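Local coordinates for protein DNA ligase (Archaeoglobus fulgidus, PDB 3GDE) that probably seals nicks in double-stranded DNA during replication, recombination and repair, using ATP and forming an adenylated lysine intermediate, at residues Val502-Tyr507 with Arg526-Arg531. Residues are numbered along the deposited sequence; the frame is centred on the assembly and turned at random.
With PO4 (phosphate ion), chain D.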
ATOM      1  N   VAL A 502       5.176   6.294  -6.793  1.00 25.38           N
ATOM      2  CA  VAL A 502       6.234   5.374  -6.399  1.00 25.00           C
ATOM      3  C   VAL A 502       6.977   4.893  -7.657  1.00 24.41           C
ATOM      4  O   VAL A 502       6.348   4.471  -8.629  1.00 24.45           O
ATOM      5  CB  VAL A 502       5.636   4.168  -5.591  1.00 25.01           C
ATOM      6  CG1 VAL A 502       6.656   3.048  -5.407  1.00 24.51           C
ATOM      7  CG2 VAL A 502       5.088   4.649  -4.235  1.00 24.83           C
ATOM      8  N   PHE A 503       8.307   4.979  -7.638  1.00 23.84           N
ATOM      9  CA  PHE A 503       9.134   4.454  -8.735  1.00 23.54           C
ATOM     10  C   PHE A 503       9.727   3.112  -8.338  1.00 23.18           C
ATOM     11  O   PHE A 503      10.123   2.935  -7.189  1.00 23.38           O
ATOM     12  CB  PHE A 503      10.324   5.378  -9.042  1.00 22.78           C
ATOM     13  CG  PHE A 503       9.972   6.656  -9.751  1.00 23.08           C
ATOM     14  CD1 PHE A 503       8.689   6.897 -10.231  1.00 21.92           C
ATOM     15  CD2 PHE A 503      10.960   7.625  -9.957  1.00 22.59           C
ATOM     16  CE1 PHE A 503       8.383   8.078 -10.886  1.00 21.86           C
ATOM     17  CE2 PHE A 503      10.670   8.812 -10.622  1.00 22.52           C
ATOM     18  CZ  PHE A 503       9.378   9.044 -11.084  1.00 23.07           C
ATOM     19  N   GLU A 504       9.798   2.172  -9.278  1.00 22.91           N
ATOM     20  CA  GLU A 504      10.693   1.022  -9.122  1.00 22.87           C
ATOM     21  C   GLU A 504      12.119   1.441  -9.513  1.00 23.21           C
ATOM     22  O   GLU A 504      12.354   1.934 -10.624  1.00 22.84           O
ATOM     23  CB  GLU A 504      10.238  -0.182  -9.946  1.00 22.37           C
ATOM     24  CG  GLU A 504      11.108  -1.434  -9.698  1.00 22.81           C
ATOM     25  CD  GLU A 504      10.665  -2.660 -10.465  1.00 24.03           C
ATOM     26  OE1 GLU A 504       9.539  -2.663 -11.022  1.00 25.58           O
ATOM     27  OE2 GLU A 504      11.448  -3.647 -10.494  1.00 27.17           O
ATOM     28  N   VAL A 505      13.055   1.236  -8.589  1.00 23.49           N
ATOM     29  CA  VAL A 505      14.423   1.723  -8.708  1.00 24.02           C
ATOM     30  C   VAL A 505      15.419   0.570  -8.524  1.00 24.92           C
ATOM     31  O   VAL A 505      15.343  -0.176  -7.537  1.00 23.94           O
ATOM     32  CB  VAL A 505      14.717   2.819  -7.651  1.00 23.92           C
ATOM     33  CG1 VAL A 505      16.143   3.337  -7.767  1.00 24.27           C
ATOM     34  CG2 VAL A 505      13.731   3.973  -7.778  1.00 24.52           C
ATOM     35  N   ALA A 506      16.342   0.437  -9.482  1.00 25.57           N
ATOM     36  CA  ALA A 506      17.478  -0.468  -9.351  1.00 26.61           C
ATOM     37  C   ALA A 506      18.686   0.306  -8.820  1.00 27.52           C
ATOM     38  O   ALA A 506      18.739   1.530  -8.901  1.00 27.79           O
ATOM     39  CB  ALA A 506      17.804  -1.115 -10.695  1.00 26.47           C
ATOM     40  N   TYR A 507      19.667  -0.412  -8.292  1.00 28.48           N
ATOM     41  CA  TYR A 507      20.855   0.218  -7.731  1.00 29.47           C
ATOM     42  C   TYR A 507      22.032  -0.752  -7.792  1.00 30.09           C
ATOM     43  O   TYR A 507      21.834  -1.961  -7.934  1.00 30.23           O
ATOM     44  CB  TYR A 507      20.583   0.632  -6.275  1.00 30.05           C
ATOM     45  CG  TYR A 507      20.196  -0.526  -5.383  1.00 29.87           C
ATOM     46  CD1 TYR A 507      21.147  -1.160  -4.590  1.00 29.41           C
ATOM     47  CD2 TYR A 507      18.877  -0.992  -5.338  1.00 30.38           C
ATOM     48  CE1 TYR A 507      20.807  -2.234  -3.778  1.00 29.55           C
ATOM     49  CE2 TYR A 507      18.521  -2.079  -4.521  1.00 31.04           C
ATOM     50  CZ  TYR A 507      19.496  -2.691  -3.744  1.00 30.86           C
ATOM     51  OH  TYR A 507      19.169  -3.762  -2.925  1.00 32.53           O
ATOM     52  N   ARG A 526      18.863   3.621 -10.651  1.00 26.20           N
ATOM     53  CA  ARG A 526      18.482   3.626 -12.053  1.00 25.88           C
ATOM     54  C   ARG A 526      16.998   3.355 -12.133  1.00 25.58           C
ATOM     55  O   ARG A 526      16.507   2.406 -11.532  1.00 25.90           O
ATOM     56  CB  ARG A 526      19.296   2.576 -12.846  1.00 25.61           C
ATOM     57  CG  ARG A 526      18.914   2.431 -14.328  1.00 25.36           C
ATOM     58  CD  ARG A 526      19.923   1.555 -15.116  1.00 25.99           C
ATOM     59  NE  ARG A 526      21.142   2.304 -15.426  1.00 24.54           N
ATOM     60  CZ  ARG A 526      21.289   3.097 -16.485  1.00 24.09           C
ATOM     61  NH1 ARG A 526      20.298   3.240 -17.362  1.00 22.80           N
ATOM     62  NH2 ARG A 526      22.430   3.759 -16.664  1.00 24.82           N
ATOM     63  N   PHE A 527      16.293   4.195 -12.884  1.00 25.70           N
ATOM     64  CA  PHE A 527      14.849   4.096 -13.021  1.00 25.60           C
ATOM     65  C   PHE A 527      14.475   2.871 -13.840  1.00 25.75           C
ATOM     66  O   PHE A 527      14.992   2.670 -14.935  1.00 25.84           O
ATOM     67  CB  PHE A 527      14.299   5.378 -13.654  1.00 25.36           C
ATOM     68  CG  PHE A 527      12.795   5.372 -13.890  1.00 25.82           C
ATOM     69  CD1 PHE A 527      11.899   5.587 -12.833  1.00 24.29           C
ATOM     70  CD2 PHE A 527      12.281   5.196 -15.174  1.00 24.37           C
ATOM     71  CE1 PHE A 527      10.522   5.588 -13.056  1.00 24.06           C
ATOM     72  CE2 PHE A 527      10.897   5.206 -15.407  1.00 24.95           C
ATOM     73  CZ  PHE A 527      10.021   5.414 -14.347  1.00 24.31           C
ATOM     74  N   VAL A 528      13.588   2.049 -13.287  1.00 25.59           N
ATOM     75  CA  VAL A 528      13.032   0.904 -13.998  1.00 25.49           C
ATOM     76  C   VAL A 528      11.653   1.260 -14.583  1.00 26.16           C
ATOM     77  O   VAL A 528      11.472   1.239 -15.801  1.00 25.91           O
ATOM     78  CB  VAL A 528      12.964  -0.346 -13.082  1.00 25.67           C
ATOM     79  CG1 VAL A 528      12.504  -1.570 -13.863  1.00 24.92           C
ATOM     80  CG2 VAL A 528      14.336  -0.612 -12.431  1.00 24.57           C
ATOM     81  N   ARG A 529      10.697   1.599 -13.710  1.00 26.62           N
ATOM     82  CA  ARG A 529       9.365   2.051 -14.116  1.00 26.78           C
ATOM     83  C   ARG A 529       8.588   2.729 -12.985  1.00 27.58           C
ATOM     84  O   ARG A 529       8.904   2.565 -11.799  1.00 27.20           O
ATOM     85  CB  ARG A 529       8.536   0.884 -14.654  1.00 26.91           C
ATOM     86  CG  ARG A 529       8.228  -0.190 -13.628  1.00 27.48           C
ATOM     87  CD  ARG A 529       7.643  -1.406 -14.324  1.00 31.13           C
ATOM     88  NE  ARG A 529       8.423  -2.588 -13.985  1.00 35.03           N
ATOM     89  CZ  ARG A 529       9.332  -3.162 -14.772  1.00 34.53           C
ATOM     90  NH1 ARG A 529       9.587  -2.710 -15.990  1.00 34.10           N
ATOM     91  NH2 ARG A 529       9.976  -4.218 -14.328  1.00 36.49           N
ATOM     92  N   LEU A 530       7.545   3.464 -13.374  1.00 28.09           N
ATOM     93  CA  LEU A 530       6.576   4.013 -12.440  1.00 29.15           C
ATOM     94  C   LEU A 530       5.707   2.874 -11.911  1.00 29.24           C
ATOM     95  O   LEU A 530       5.218   2.069 -12.685  1.00 29.36           O
ATOM     96  CB  LEU A 530       5.694   5.055 -13.155  1.00 29.18           C
ATOM     97  CG  LEU A 530       4.501   5.717 -12.447  1.00 29.61           C
ATOM     98  CD1 LEU A 530       4.940   6.719 -11.363  1.00 30.32           C
ATOM     99  CD2 LEU A 530       3.633   6.413 -13.478  1.00 30.07           C
ATOM    100  N   ARG A 531       5.510   2.808 -10.598  1.00 29.70           N
ATOM    101  CA  ARG A 531       4.633   1.778 -10.042  1.00 30.63           C
ATOM    102  C   ARG A 531       3.276   2.340  -9.605  1.00 31.87           C
ATOM    103  O   ARG A 531       3.092   2.764  -8.467  1.00 31.27           O
ATOM    104  CB  ARG A 531       5.334   0.981  -8.931  1.00 30.03           C
ATOM    105  CG  ARG A 531       6.581   0.223  -9.418  1.00 28.95           C
ATOM    106  CD  ARG A 531       6.234  -0.915 -10.407  1.00 27.31           C
ATOM    107  NE  ARG A 531       5.480  -1.979  -9.748  1.00 27.26           N
ATOM    108  CZ  ARG A 531       6.022  -3.041  -9.152  1.00 26.47           C
ATOM    109  NH1 ARG A 531       7.341  -3.227  -9.157  1.00 26.10           N
ATOM    110  NH2 ARG A 531       5.230  -3.933  -8.572  1.00 25.23           N
TER
HETATM  111  P   PO4 D 558       7.686  -6.037  -6.587  1.00 64.07           P
HETATM  112  O1  PO4 D 558       6.350  -6.215  -7.267  1.00 63.60           O
HETATM  113  O2  PO4 D 558       8.405  -7.368  -6.543  1.00 64.38           O
HETATM  114  O3  PO4 D 558       8.531  -5.060  -7.378  1.00 63.91           O
HETATM  115  O4  PO4 D 558       7.466  -5.528  -5.179  1.00 62.94           O
HETATM  116  O   HOH W   1       2.650   5.313  -7.889  1.00 29.70           O
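Glu504 OE1 takes two arginines of segment 526-531: Arg531 NH1 at 2.9 Å, arriving from above the carboxylate plane (66° out of it), and Arg529 NE through a weak bond at 3.2 Å. With CG anti to the backbone N (chi1 -175°), Glu504 crosses Val528 obliquely, CG 4.0 Å from Val528 CB, and OE2 is bonded to Thr427. Arg531 also grips a phosphate ion, probably from the crystallisation liquor, NH1 donating to O3 and NH2 pointing almost straight at O1, and pairs with Asp533. An alanine in place of Arg531 would probably leave Glu504 OE1 with the weak Arg529 bond as its one link to that segment, and the phosphate without two donors.

On the opposite face the contact is apolar. Phe527 sets its edge over the centre of the Phe503 ring in a T-shaped pair, CE1 to CG 3.5 Å and planes 74° apart, while Leu530 CD1 meets the Phe503 rim in plane.

Backbone bonds show where the antiparallel register slips. Glu504 N donates to Arg529 O (2.7 Å), yet Glu504 O accepts from Val528 N (2.9 Å); two residues facing one define a classic beta bulge. Ala506 and Arg526 then form a hydrogen-bonded pair. This bulged pairing belongs to the C-terminal OB-fold domain; its charged face, Glu504, Arg529 and Arg531, touches Phe313 and Leu317 of helix 313-321 in the adenylation domain, an interdomain contact consistent with the closed conformation.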